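Local coordinates for protein dihydroorotase (Saccharomyces cerevisiae S288C, PDB 6L0A) that catalyses, with two zinc ions per subunit, the reversible interconversion of N-carbamoyl-L-aspartate and dihydroorotate, a step of de novo pyrimidine biosynthesis, at residues Thr27-Arg31 / Leu64-Phe70; Leu76-Pro82 / Phe120-Phe124; Asn131-Asn135 / Ser310-Val314; Thr210-Phe215 / Tyr286-Val290. All coordinates share one frame; numbering follows the deposited sequence.

Interaction 1. Residues Thr27-Arg31 / Leu64-Phe70; sequences TPKIR and LAPKTTF
R31 and K67 run across each other at a slant, the aliphatic part of the lysine meeting the flat end of the arginine. K67 CD sits over the centre of one guanidinium face, 3.7 Å from R31 CZ, and K67 CB comes within 3.6 Å of R31 NH1. Both chains are extended, and the first torsion of R31 (chi1 -164°, CG opposite the backbone N) carries the guanidinium out over K67. Two like charges therefore end close together, with R31 NH2 4.3 Å from K67 NZ; D323 forms a salt bridge with R31 NH2 and probably offsets this, while W361 makes a cation-pi contact with R31. A water bridges R31 NH1, by a weak bond, to K67 O.

The contact lies in the metallo-dependent hydrolase barrel, where helix 20-32 packs against the turn that leads from helix 51-64 into strand 69-71. A type I turn from A65 to T68 makes this connection.

Deeper in, T27 turns CG2 toward both A65 CB and the F70 ring, reaching F70 CZ at 3.7 Å by an oblique approach. Its OG1 lies by L64 CD1 and is hydrogen-bonded to C23 O in its own helix. I30 CD1 comes to the rim of the same ring, near its plane, 3.9 Å from F70 CE1, while I30 CG2 crosses T68 CG2 at about a right angle. A second water links the helix backbone to T68: it donates to T27 O and, weakly, to P28 O, accepts from R31 N and lies 2.8 Å from T68 OG1.

Interaction 2. Residues Leu76-Pro82 / Phe120-Phe124; sequences LSKDLTP and FYPIF
L76 drives its two methyl groups between three side chains at the start of helix 121-130 and just before it. With CG swung opposite the backbone N (chi1 -171°), CD1 lands 3.8 Å from F120 CD1 and also meets I123 CG2, while CD2 reaches the rim of the F124 ring, close to its plane, 3.8 Å from F124 CE1. The same CD2 lies over one face of F120 at a longer distance; the close approach to that ring is made by L76 CG and CD1.

F120 turns its edge to the backbone of the loop: CE1 is 3.4 Å from S77 O, with the carbonyl near the ring plane. That carbonyl also accepts the L80 N bond of the type I turn from S77 to L80, and S77 OG takes the N-H of D79 in an ST turn.

I123 has CG1 opposite its carbonyl carbon and bends again at chi2 (-65°), which brings CD1 against the backbone at the start of helix 82-90, 3.5 Å from T81 C. CD1 also touches L80 CB and P82 CD. Near the surface, P82 and P122 lie side by side, CG against CB at 3.8 Å.

In this barrel enzyme the contact joins the loop after strand 69-71 to the residues that open helix 121-130. No hydrogen bond or salt bridge crosses it, so its hold comes from the fit of apolar groups and from burial of their surface.

Interaction 3. Residues Asn131-Asn135 / Ser310-Val314; sequences NLVLN and SFYEV
N135 and Y312 come from opposite directions and join through a hydrogen bond, ND2 donating its N-H to Y312 OH at 2.9 Å with an N-H...O angle of 145°. N135 CG lies anti to the carbonyl carbon (chi1 -48°), which turns the amide toward Y312. The phenol oxygen lies almost in the amide plane, and the amide and ring planes are only 15° apart. Both polar ends of this buried amide are used: N135 ND2 also bonds to E179 OE2, and N135 OD1 to Y39 OH. The carboxylate of E179 probably sets which way round the amide sits, and the two phenols hold it there; the side chain of N135 is about 9 Å from a bound zinc ion.

V133 packs beside the two rings, CG2 on Y312 CE2 at 3.9 Å and CG1 at the edge of the F311 ring. A phenylalanine in place of Y312 lacks the hydroxyl, and the N135 amide would probably be held less firmly, with one ND2 bond lost.

The pair joins strand 133-136, in the parallel sheet of the barrel, to the C-terminal end of helix 300-312. Helix 121-130, just before the strand, and helix 300-312 both end in Schellman motifs, with N131 and E313 as the residues of positive phi. N131 ND2 reaches E313 OE2 at 3.4 Å, a weak bond; the stronger partner of E313 OE2 is K175 NZ, in a salt bridge. A water joins N131 O to Y312 O by two weak bonds, and Y312 O also accepts from R95 NH1, while K175 NZ bonds to F311 O.

Interaction 4. Residues Thr210-Phe215 / Tyr286-Val290; sequences TAHHLF and YIAQV
F215, L214 and A211 pack on helix 283-293, which here covers the loop following strand 205-209 of the metallo-dependent hydrolase barrel. Apolar contacts carry the interface. V290 CG2, opposite the carbonyl carbon of its own residue, approaches the F215 ring obliquely and lies 3.6 Å from F215 CZ; it also touches L214 CB. I287 bends at chi2 (-63°), so that CD1 reaches both A211 CA at 3.6 Å and L214 CD1. A211 CB meets both I287 CD1 and Y286 CB, the latter at 3.9 Å.

An alanine in place of F215 has no ring, which would probably leave a gap beside V290 CG2 and along Y286 O.

Polar groups bond within the loop or to outside partners. T210 OG1 accepts from H213 N in an ST motif and pairs with H213 ND1 at 2.8 Å, a bond whose donor could be either residue. H213 NE2 bonds to P231 O, and Y286 OH to F349 O. T210 also packs near the zinc ligands H180 and D258. Against the helix backbone the F215 ring stands edge-on, with Y286 O in its plane, 3.6 Å from F215 CZ.

All four contacts belong to the barrel that carries the zinc site. Along the chain, interactions 1, 2 and 3 open in that order, and interaction 4 falls between the halves of interaction 3. Interactions 2 and 3 touch, F124 CE1 lying 3.8 Å from L134 CD1, helix 121-130 and strand 133-136 being consecutive in the chain. Interactions 3 and 4 use successive helices, 300-312 and 283-293; interaction 3 includes strand 133-136, and interaction 4 the loop after strand 205-209 of the same parallel sheet. Interaction 2 lies farthest from the chain centre, about 21 Å, and its centre is 34 Å from that of interaction 4. Each sets a helix against a strand or loop round the zinc site.

Interaction 1. Residues Thr27-Arg31 / Leu64-Phe70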
loop_
_atom_site.group_PDB
_atom_site.type_symbol
_atom_site.label_atom_id
_atom_site.label_comp_id
_atom_site.label_asym_id
_atom_site.label_seq_id
_atom_site.Cartn_x
_atom_site.Cartn_y
_atom_site.Cartn_z
ATOM N N THR C 27 -1.176 -20.973 19.479
ATOM C CA THR C 27 -0.944 -22.379 19.157
ATOM C C THR C 27 -2.196 -23.236 19.281
ATOM O O THR C 27 -2.425 -24.072 18.390
ATOM C CB THR C 27 0.198 -22.930 20.022
ATOM O OG1 THR C 27 1.383 -22.164 19.785
ATOM C CG2 THR C 27 0.479 -24.401 19.672
ATOM N N PRO C 28 -3.055 -23.071 20.295
ATOM C CA PRO C 28 -4.327 -23.815 20.291
ATOM C C PRO C 28 -5.234 -23.465 19.126
ATOM O O PRO C 28 -6.081 -24.289 18.754
ATOM C CB PRO C 28 -4.967 -23.435 21.637
ATOM C CG PRO C 28 -3.836 -22.984 22.499
ATOM C CD PRO C 28 -2.884 -22.292 21.536
ATOM N N LYS C 29 -5.094 -22.270 18.535
ATOM C CA LYS C 29 -5.959 -21.881 17.428
ATOM C C LYS C 29 -5.661 -22.636 16.140
ATOM O O LYS C 29 -6.478 -22.584 15.213
ATOM C CB LYS C 29 -5.845 -20.371 17.171
ATOM C CG LYS C 29 -5.993 -19.522 18.426
ATOM C CD LYS C 29 -7.426 -19.608 18.942
ATOM C CE LYS C 29 -7.682 -18.585 20.040
ATOM N NZ LYS C 29 -6.896 -18.914 21.257
ATOM N N ILE C 30 -4.511 -23.313 16.040
ATOM C CA ILE C 30 -4.277 -24.171 14.885
ATOM C C ILE C 30 -5.395 -25.198 14.777
ATOM O O ILE C 30 -6.086 -25.291 13.755
ATOM C CB ILE C 30 -2.890 -24.834 14.977
ATOM C CG1 ILE C 30 -1.789 -23.759 15.030
ATOM C CG2 ILE C 30 -2.681 -25.779 13.806
ATOM C CD1 ILE C 30 -0.396 -24.273 15.428
ATOM N N ARG C 31 -5.634 -25.939 15.863
ATOM C CA ARG C 31 -6.733 -26.903 15.872
ATOM C C ARG C 31 -8.086 -26.219 15.708
ATOM O O ARG C 31 -8.931 -26.690 14.939
ATOM C CB ARG C 31 -6.707 -27.727 17.161
ATOM C CG ARG C 31 -7.574 -28.994 17.059
ATOM C CD ARG C 31 -7.422 -29.882 18.274
ATOM N NE ARG C 31 -8.617 -30.694 18.496
ATOM C CZ ARG C 31 -8.779 -31.942 18.063
ATOM N NH1 ARG C 31 -7.821 -32.559 17.384
ATOM N NH2 ARG C 31 -9.906 -32.583 18.328
ATOM N N LEU C 64 1.306 -27.172 24.507
ATOM C CA LEU C 64 0.172 -26.271 24.344
ATOM C C LEU C 64 -0.930 -26.883 23.495
ATOM O O LEU C 64 -2.088 -26.464 23.600
ATOM C CB LEU C 64 0.631 -24.954 23.711
ATOM C CG LEU C 64 1.642 -24.112 24.488
ATOM C CD1 LEU C 64 2.233 -23.036 23.597
ATOM C CD2 LEU C 64 0.944 -23.487 25.676
ATOM N N ALA C 65 -0.593 -27.841 22.630
ATOM C CA ALA C 65 -1.556 -28.421 21.693
ATOM C C ALA C 65 -1.185 -29.872 21.453
ATOM O O ALA C 65 -0.566 -30.217 20.439
ATOM C CB ALA C 65 -1.594 -27.648 20.370
ATOM N N PRO C 66 -1.550 -30.767 22.378
ATOM C CA PRO C 66 -1.098 -32.161 22.257
ATOM C C PRO C 66 -1.669 -32.896 21.059
ATOM O O PRO C 66 -1.116 -33.937 20.688
ATOM C CB PRO C 66 -1.552 -32.801 23.581
ATOM C CG PRO C 66 -1.727 -31.649 24.526
ATOM C CD PRO C 66 -2.220 -30.510 23.664
ATOM N N LYS C 67 -2.741 -32.410 20.430
ATOM C CA LYS C 67 -3.316 -33.108 19.287
ATOM C C LYS C 67 -2.859 -32.555 17.942
ATOM O O LYS C 67 -3.292 -33.059 16.901
ATOM C CB LYS C 67 -4.847 -33.080 19.365
ATOM C CG LYS C 67 -5.386 -33.604 20.699
ATOM C CD LYS C 67 -6.909 -33.590 20.738
ATOM C CE LYS C 67 -7.411 -33.983 22.128
ATOM N NZ LYS C 67 -8.895 -34.093 22.185
ATOM N N THR C 68 -1.998 -31.543 17.936
ATOM C CA THR C 68 -1.499 -30.937 16.707
ATOM C C THR C 68 -0.164 -31.561 16.317
ATOM O O THR C 68 0.702 -31.783 17.165
ATOM C CB THR C 68 -1.350 -29.430 16.899
ATOM O OG1 THR C 68 -2.640 -28.886 17.197
ATOM C CG2 THR C 68 -0.805 -28.765 15.651
ATOM N N THR C 69 -0.016 -31.866 15.034
ATOM C CA THR C 69 1.215 -32.444 14.505
ATOM C C THR C 69 2.114 -31.317 14.020
ATOM O O THR C 69 1.720 -30.555 13.136
ATOM C CB THR C 69 0.892 -33.406 13.369
ATOM O OG1 THR C 69 0.131 -34.505 13.903
ATOM C CG2 THR C 69 2.172 -33.911 12.699
ATOM N N PHE C 70 3.313 -31.215 14.593
ATOM C CA PHE C 70 4.211 -30.088 14.357
ATOM C C PHE C 70 5.391 -30.541 13.509
ATOM O O PHE C 70 6.132 -31.441 13.912
ATOM C CB PHE C 70 4.712 -29.511 15.678
ATOM C CG PHE C 70 3.666 -28.774 16.443
ATOM C CD1 PHE C 70 3.182 -27.563 15.977
ATOM C CD2 PHE C 70 3.141 -29.298 17.617
ATOM C CE1 PHE C 70 2.205 -26.872 16.665
ATOM C CE2 PHE C 70 2.146 -28.616 18.318
ATOM C CZ PHE C 70 1.679 -27.399 17.845
HETATM O O HOH W 1 -3.766 -26.463 18.095
HETATM O O HOH W 2 -5.587 -32.451 15.548
#

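Interaction 2. Residues Leu76-Pro82 / Phe120-Phe124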
loop_
_atom_site.group_PDB
_atom_site.type_symbol
_atom_site.label_atom_id
_atom_site.label_comp_id
_atom_site.label_asym_id
_atom_site.label_seq_id
_atom_site.Cartn_x
_atom_site.Cartn_y
_atom_site.Cartn_z
ATOM N N LEU C 76 17.382 -20.100 7.450
ATOM C CA LEU C 76 18.609 -20.137 6.646
ATOM C C LEU C 76 19.497 -18.961 7.044
ATOM O O LEU C 76 19.250 -17.815 6.659
ATOM C CB LEU C 76 18.286 -20.118 5.153
ATOM C CG LEU C 76 19.490 -20.365 4.213
ATOM C CD1 LEU C 76 20.036 -21.756 4.422
ATOM C CD2 LEU C 76 19.116 -20.187 2.744
ATOM N N SER C 77 20.547 -19.230 7.814
ATOM C CA SER C 77 21.350 -18.146 8.368
ATOM C C SER C 77 22.832 -18.399 8.139
ATOM O O SER C 77 23.254 -19.503 7.789
ATOM C CB SER C 77 21.088 -17.938 9.868
ATOM O OG SER C 77 21.958 -18.708 10.674
ATOM N N LYS C 78 23.604 -17.328 8.329
ATOM C CA LYS C 78 25.058 -17.418 8.231
ATOM C C LYS C 78 25.647 -18.500 9.121
ATOM O O LYS C 78 26.694 -19.057 8.775
ATOM C CB LYS C 78 25.671 -16.067 8.651
ATOM C CG LYS C 78 25.476 -14.918 7.696
ATOM C CD LYS C 78 26.086 -13.669 8.312
ATOM C CE LYS C 78 25.003 -12.710 8.719
ATOM N NZ LYS C 78 24.150 -12.413 7.542
ATOM N N ASP C 79 24.969 -18.831 10.221
ATOM C CA ASP C 79 25.506 -19.732 11.225
ATOM C C ASP C 79 25.295 -21.201 10.882
ATOM O O ASP C 79 25.975 -22.063 11.449
ATOM C CB ASP C 79 24.874 -19.415 12.582
ATOM C CG ASP C 79 25.110 -17.971 13.010
ATOM O OD1 ASP C 79 26.157 -17.399 12.630
ATOM O OD2 ASP C 79 24.240 -17.398 13.699
ATOM N N LEU C 80 24.388 -21.503 9.956
ATOM C CA LEU C 80 24.091 -22.887 9.610
ATOM C C LEU C 80 25.293 -23.561 8.949
ATOM O O LEU C 80 26.052 -22.935 8.198
ATOM C CB LEU C 80 22.884 -22.933 8.673
ATOM C CG LEU C 80 21.545 -23.419 9.213
ATOM C CD1 LEU C 80 21.202 -22.734 10.530
ATOM C CD2 LEU C 80 20.462 -23.154 8.172
ATOM N N THR C 81 25.471 -24.849 9.242
ATOM C CA THR C 81 26.546 -25.630 8.648
ATOM C C THR C 81 25.993 -26.948 8.134
ATOM O O THR C 81 25.020 -27.475 8.686
ATOM C CB THR C 81 27.687 -25.914 9.644
ATOM O OG1 THR C 81 27.251 -26.868 10.622
ATOM C CG2 THR C 81 28.134 -24.622 10.335
ATOM N N PRO C 82 26.592 -27.500 7.072
ATOM C CA PRO C 82 26.108 -28.788 6.540
ATOM C C PRO C 82 26.058 -29.900 7.571
ATOM O O PRO C 82 25.149 -30.737 7.537
ATOM C CB PRO C 82 27.110 -29.101 5.417
ATOM C CG PRO C 82 27.628 -27.763 4.988
ATOM C CD PRO C 82 27.654 -26.911 6.233
ATOM N N PHE C 120 25.537 -20.525 0.219
ATOM C CA PHE C 120 24.728 -21.528 0.894
ATOM C C PHE C 120 24.632 -22.830 0.113
ATOM O O PHE C 120 23.931 -23.742 0.545
ATOM C CB PHE C 120 23.324 -20.957 1.187
ATOM C CG PHE C 120 23.356 -19.803 2.143
ATOM C CD1 PHE C 120 23.337 -20.020 3.512
ATOM C CD2 PHE C 120 23.486 -18.502 1.675
ATOM C CE1 PHE C 120 23.411 -18.964 4.395
ATOM C CE2 PHE C 120 23.562 -17.440 2.557
ATOM C CZ PHE C 120 23.521 -17.668 3.916
ATOM N N TYR C 121 25.330 -22.952 -1.016
ATOM C CA TYR C 121 25.248 -24.193 -1.782
ATOM C C TYR C 121 25.678 -25.422 -0.978
ATOM O O TYR C 121 25.054 -26.483 -1.151
ATOM C CB TYR C 121 26.049 -24.052 -3.087
ATOM C CG TYR C 121 25.183 -23.592 -4.246
ATOM C CD1 TYR C 121 24.219 -22.608 -4.064
ATOM C CD2 TYR C 121 25.314 -24.154 -5.510
ATOM C CE1 TYR C 121 23.404 -22.190 -5.111
ATOM C CE2 TYR C 121 24.511 -23.746 -6.566
ATOM C CZ TYR C 121 23.553 -22.760 -6.359
ATOM O OH TYR C 121 22.751 -22.340 -7.401
ATOM N N PRO C 122 26.680 -25.361 -0.096
ATOM C CA PRO C 122 26.932 -26.528 0.775
ATOM C C PRO C 122 25.742 -26.902 1.653
ATOM O O PRO C 122 25.505 -28.095 1.888
ATOM C CB PRO C 122 28.140 -26.082 1.604
ATOM C CG PRO C 122 28.865 -25.143 0.704
ATOM C CD PRO C 122 27.768 -24.369 0.005
ATOM N N ILE C 123 24.980 -25.913 2.135
ATOM C CA ILE C 123 23.756 -26.210 2.883
ATOM C C ILE C 123 22.753 -26.931 1.994
ATOM O O ILE C 123 22.182 -27.958 2.377
ATOM C CB ILE C 123 23.153 -24.921 3.466
ATOM C CG1 ILE C 123 24.160 -24.180 4.357
ATOM C CG2 ILE C 123 21.845 -25.239 4.230
ATOM C CD1 ILE C 123 24.545 -24.937 5.611
ATOM N N PHE C 124 22.502 -26.389 0.796
ATOM C CA PHE C 124 21.510 -26.995 -0.091
ATOM C C PHE C 124 21.911 -28.407 -0.503
ATOM O O PHE C 124 21.045 -29.280 -0.664
ATOM C CB PHE C 124 21.303 -26.125 -1.337
ATOM C CG PHE C 124 20.865 -24.720 -1.035
ATOM C CD1 PHE C 124 20.143 -24.432 0.115
ATOM C CD2 PHE C 124 21.176 -23.683 -1.898
ATOM C CE1 PHE C 124 19.728 -23.134 0.392
ATOM C CE2 PHE C 124 20.773 -22.366 -1.616
ATOM C CZ PHE C 124 20.047 -22.100 -0.476
#

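Interaction 3. Residues Asn131-Asn135 / Ser310-Val314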
loop_
_atom_site.group_PDB
_atom_site.type_symbol
_atom_site.label_atom_id
_atom_site.label_comp_id
_atom_site.label_asym_id
_atom_site.label_seq_id
_atom_site.Cartn_x
_atom_site.Cartn_y
_atom_site.Cartn_z
ATOM N N ASN C 131 16.789 -35.149 1.979
ATOM C CA ASN C 131 15.395 -35.050 1.548
ATOM C C ASN C 131 14.620 -34.034 2.389
ATOM O O ASN C 131 13.457 -34.249 2.738
ATOM C CB ASN C 131 14.698 -36.416 1.566
ATOM C CG ASN C 131 13.456 -36.448 0.675
ATOM O OD1 ASN C 131 13.291 -35.602 -0.213
ATOM N ND2 ASN C 131 12.573 -37.419 0.914
ATOM N N LEU C 132 15.270 -32.922 2.715
ATOM C CA LEU C 132 14.638 -31.814 3.416
ATOM C C LEU C 132 14.091 -30.812 2.404
ATOM O O LEU C 132 14.572 -30.718 1.272
ATOM C CB LEU C 132 15.632 -31.120 4.348
ATOM C CG LEU C 132 16.220 -31.887 5.544
ATOM C CD1 LEU C 132 17.315 -31.078 6.213
ATOM C CD2 LEU C 132 15.122 -32.230 6.567
ATOM N N VAL C 133 13.073 -30.049 2.828
ATOM C CA VAL C 133 12.399 -29.098 1.945
ATOM C C VAL C 133 13.068 -27.741 2.092
ATOM O O VAL C 133 13.364 -27.313 3.205
ATOM C CB VAL C 133 10.897 -29.014 2.281
ATOM C CG1 VAL C 133 10.231 -27.889 1.484
ATOM C CG2 VAL C 133 10.212 -30.360 2.036
ATOM N N LEU C 134 13.326 -27.061 0.977
ATOM C CA LEU C 134 13.841 -25.696 1.024
ATOM C C LEU C 134 12.662 -24.761 0.776
ATOM O O LEU C 134 12.093 -24.763 -0.316
ATOM C CB LEU C 134 14.947 -25.481 -0.008
ATOM C CG LEU C 134 15.407 -24.031 -0.175
ATOM C CD1 LEU C 134 16.031 -23.505 1.120
ATOM C CD2 LEU C 134 16.381 -23.900 -1.355
ATOM N N ASN C 135 12.288 -23.983 1.796
ATOM C CA ASN C 135 11.179 -23.037 1.716
ATOM C C ASN C 135 11.728 -21.659 1.387
ATOM O O ASN C 135 12.590 -21.153 2.099
ATOM C CB ASN C 135 10.424 -22.972 3.040
ATOM C CG ASN C 135 10.096 -24.341 3.591
ATOM O OD1 ASN C 135 10.828 -24.880 4.420
ATOM N ND2 ASN C 135 8.974 -24.889 3.165
ATOM N N SER C 310 1.274 -35.205 0.854
ATOM C CA SER C 310 2.072 -35.931 -0.133
ATOM C C SER C 310 3.450 -35.293 -0.331
ATOM O O SER C 310 4.467 -35.997 -0.381
ATOM C CB SER C 310 1.308 -36.008 -1.461
ATOM O OG SER C 310 2.133 -36.488 -2.513
ATOM N N PHE C 311 3.502 -33.962 -0.452
ATOM C CA PHE C 311 4.769 -33.282 -0.723
ATOM C C PHE C 311 5.729 -33.400 0.454
ATOM O O PHE C 311 6.933 -33.609 0.263
ATOM C CB PHE C 311 4.508 -31.803 -1.052
ATOM C CG PHE C 311 5.711 -31.067 -1.569
ATOM C CD1 PHE C 311 6.028 -31.094 -2.912
ATOM C CD2 PHE C 311 6.528 -30.351 -0.713
ATOM C CE1 PHE C 311 7.146 -30.420 -3.402
ATOM C CE2 PHE C 311 7.635 -29.682 -1.191
ATOM C CZ PHE C 311 7.939 -29.711 -2.546
ATOM N N TYR C 312 5.227 -33.238 1.674
ATOM C CA TYR C 312 6.074 -33.350 2.849
ATOM C C TYR C 312 6.231 -34.800 3.290
ATOM O O TYR C 312 6.951 -35.064 4.260
ATOM C CB TYR C 312 5.510 -32.513 3.999
ATOM C CG TYR C 312 5.910 -31.047 3.943
ATOM C CD1 TYR C 312 5.163 -30.122 3.217
ATOM C CD2 TYR C 312 7.044 -30.595 4.611
ATOM C CE1 TYR C 312 5.545 -28.772 3.167
ATOM C CE2 TYR C 312 7.424 -29.266 4.576
ATOM C CZ TYR C 312 6.677 -28.360 3.850
ATOM O OH TYR C 312 7.078 -27.041 3.819
ATOM N N GLU C 313 5.558 -35.718 2.596
ATOM C CA GLU C 313 5.607 -37.156 2.871
ATOM C C GLU C 313 5.334 -37.439 4.345
ATOM O O GLU C 313 6.112 -38.096 5.041
ATOM C CB GLU C 313 6.938 -37.755 2.408
ATOM C CG GLU C 313 7.149 -37.524 0.913
ATOM C CD GLU C 313 8.511 -37.997 0.395
ATOM O OE1 GLU C 313 8.781 -39.211 0.473
ATOM O OE2 GLU C 313 9.287 -37.148 -0.070
ATOM N N VAL C 314 4.204 -36.916 4.819
ATOM C CA VAL C 314 3.760 -37.100 6.194
ATOM C C VAL C 314 3.202 -38.509 6.332
ATOM O O VAL C 314 2.360 -38.932 5.534
ATOM C CB VAL C 314 2.699 -36.054 6.566
ATOM C CG1 VAL C 314 2.312 -36.171 8.038
ATOM C CG2 VAL C 314 3.205 -34.640 6.256
HETATM O O HOH W 3 10.170 -34.446 3.731
#

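Interaction 4. Residues Thr210-Phe215 / Tyr286-Val290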
loop_
_atom_site.group_PDB
_atom_site.type_symbol
_atom_site.label_atom_id
_atom_site.label_comp_id
_atom_site.label_asym_id
_atom_site.label_seq_id
_atom_site.Cartn_x
_atom_site.Cartn_y
_atom_site.Cartn_z
ATOM N N THR C 210 -1.860 -18.633 0.466
ATOM C CA THR C 210 -2.446 -18.253 1.734
ATOM C C THR C 210 -3.950 -18.096 1.588
ATOM O O THR C 210 -4.493 -18.073 0.482
ATOM C CB THR C 210 -1.882 -16.928 2.228
ATOM O OG1 THR C 210 -2.355 -15.886 1.361
ATOM C CG2 THR C 210 -0.356 -16.951 2.235
ATOM N N ALA C 211 -4.615 -17.962 2.727
ATOM C CA ALA C 211 -6.023 -17.581 2.704
ATOM C C ALA C 211 -6.185 -16.141 2.240
ATOM O O ALA C 211 -7.031 -15.843 1.390
ATOM C CB ALA C 211 -6.643 -17.772 4.086
ATOM N N HIS C 212 -5.367 -15.228 2.766
ATOM C CA HIS C 212 -5.674 -13.814 2.550
ATOM C C HIS C 212 -5.349 -13.361 1.128
ATOM O O HIS C 212 -5.989 -12.435 0.620
ATOM C CB HIS C 212 -4.970 -12.937 3.587
ATOM C CG HIS C 212 -3.513 -13.233 3.779
ATOM N ND1 HIS C 212 -3.061 -14.294 4.536
ATOM C CD2 HIS C 212 -2.410 -12.573 3.359
ATOM C CE1 HIS C 212 -1.738 -14.285 4.555
ATOM N NE2 HIS C 212 -1.319 -13.244 3.857
ATOM N N HIS C 213 -4.395 -14.003 0.456
ATOM C CA HIS C 213 -4.138 -13.615 -0.926
ATOM C C HIS C 213 -5.208 -14.116 -1.891
ATOM O O HIS C 213 -5.197 -13.704 -3.050
ATOM C CB HIS C 213 -2.757 -14.105 -1.361
ATOM C CG HIS C 213 -1.627 -13.361 -0.708
ATOM N ND1 HIS C 213 -0.772 -13.937 0.211
ATOM C CD2 HIS C 213 -1.216 -12.073 -0.846
ATOM C CE1 HIS C 213 0.111 -13.036 0.614
ATOM N NE2 HIS C 213 -0.133 -11.899 -0.018
ATOM N N LEU C 214 -6.103 -15.008 -1.451
ATOM C CA LEU C 214 -7.255 -15.396 -2.258
ATOM C C LEU C 214 -8.381 -14.376 -2.172
ATOM O O LEU C 214 -9.341 -14.467 -2.948
ATOM C CB LEU C 214 -7.769 -16.769 -1.823
ATOM C CG LEU C 214 -6.731 -17.897 -1.863
ATOM C CD1 LEU C 214 -7.380 -19.244 -1.550
ATOM C CD2 LEU C 214 -6.017 -17.936 -3.215
ATOM N N PHE C 215 -8.275 -13.415 -1.258
ATOM C CA PHE C 215 -9.255 -12.353 -1.057
ATOM C C PHE C 215 -8.721 -10.972 -1.390
ATOM O O PHE C 215 -9.430 -10.163 -1.999
ATOM C CB PHE C 215 -9.718 -12.320 0.406
ATOM C CG PHE C 215 -10.571 -13.489 0.816
ATOM C CD1 PHE C 215 -9.997 -14.616 1.400
ATOM C CD2 PHE C 215 -11.950 -13.447 0.656
ATOM C CE1 PHE C 215 -10.781 -15.680 1.811
ATOM C CE2 PHE C 215 -12.738 -14.515 1.057
ATOM C CZ PHE C 215 -12.152 -15.634 1.629
ATOM N N TYR C 286 -11.976 -19.932 6.027
ATOM C CA TYR C 286 -11.633 -18.941 5.002
ATOM C C TYR C 286 -11.488 -19.599 3.639
ATOM O O TYR C 286 -12.014 -19.111 2.630
ATOM C CB TYR C 286 -10.316 -18.217 5.337
ATOM C CG TYR C 286 -10.297 -17.306 6.538
ATOM C CD1 TYR C 286 -11.216 -16.269 6.676
ATOM C CD2 TYR C 286 -9.326 -17.456 7.516
ATOM C CE1 TYR C 286 -11.178 -15.433 7.773
ATOM C CE2 TYR C 286 -9.270 -16.624 8.614
ATOM C CZ TYR C 286 -10.206 -15.611 8.738
ATOM O OH TYR C 286 -10.147 -14.798 9.829
ATOM N N ILE C 287 -10.726 -20.691 3.582
ATOM C CA ILE C 287 -10.475 -21.352 2.310
ATOM C C ILE C 287 -11.772 -21.923 1.742
ATOM O O ILE C 287 -12.014 -21.881 0.530
ATOM C CB ILE C 287 -9.403 -22.439 2.494
ATOM C CG1 ILE C 287 -8.100 -21.809 3.007
ATOM C CG2 ILE C 287 -9.173 -23.165 1.193
ATOM C CD1 ILE C 287 -7.486 -20.826 2.023
ATOM N N ALA C 288 -12.615 -22.475 2.613
ATOM C CA ALA C 288 -13.888 -23.029 2.172
ATOM C C ALA C 288 -14.750 -21.956 1.523
ATOM O O ALA C 288 -15.459 -22.222 0.546
ATOM C CB ALA C 288 -14.613 -23.662 3.355
ATOM N N GLN C 289 -14.677 -20.727 2.034
ATOM C CA GLN C 289 -15.406 -19.626 1.414
ATOM C C GLN C 289 -15.029 -19.484 -0.053
ATOM O O GLN C 289 -15.899 -19.328 -0.923
ATOM C CB GLN C 289 -15.131 -18.328 2.174
ATOM C CG GLN C 289 -16.153 -17.224 1.914
ATOM C CD GLN C 289 -17.555 -17.658 2.281
ATOM O OE1 GLN C 289 -17.784 -18.204 3.366
ATOM N NE2 GLN C 289 -18.506 -17.418 1.380
ATOM N N VAL C 290 -13.733 -19.552 -0.349
ATOM C CA VAL C 290 -13.256 -19.378 -1.718
ATOM C C VAL C 290 -13.701 -20.537 -2.596
ATOM O O VAL C 290 -14.181 -20.339 -3.720
ATOM C CB VAL C 290 -11.726 -19.228 -1.725
ATOM C CG1 VAL C 290 -11.207 -19.123 -3.161
ATOM C CG2 VAL C 290 -11.335 -18.026 -0.885
#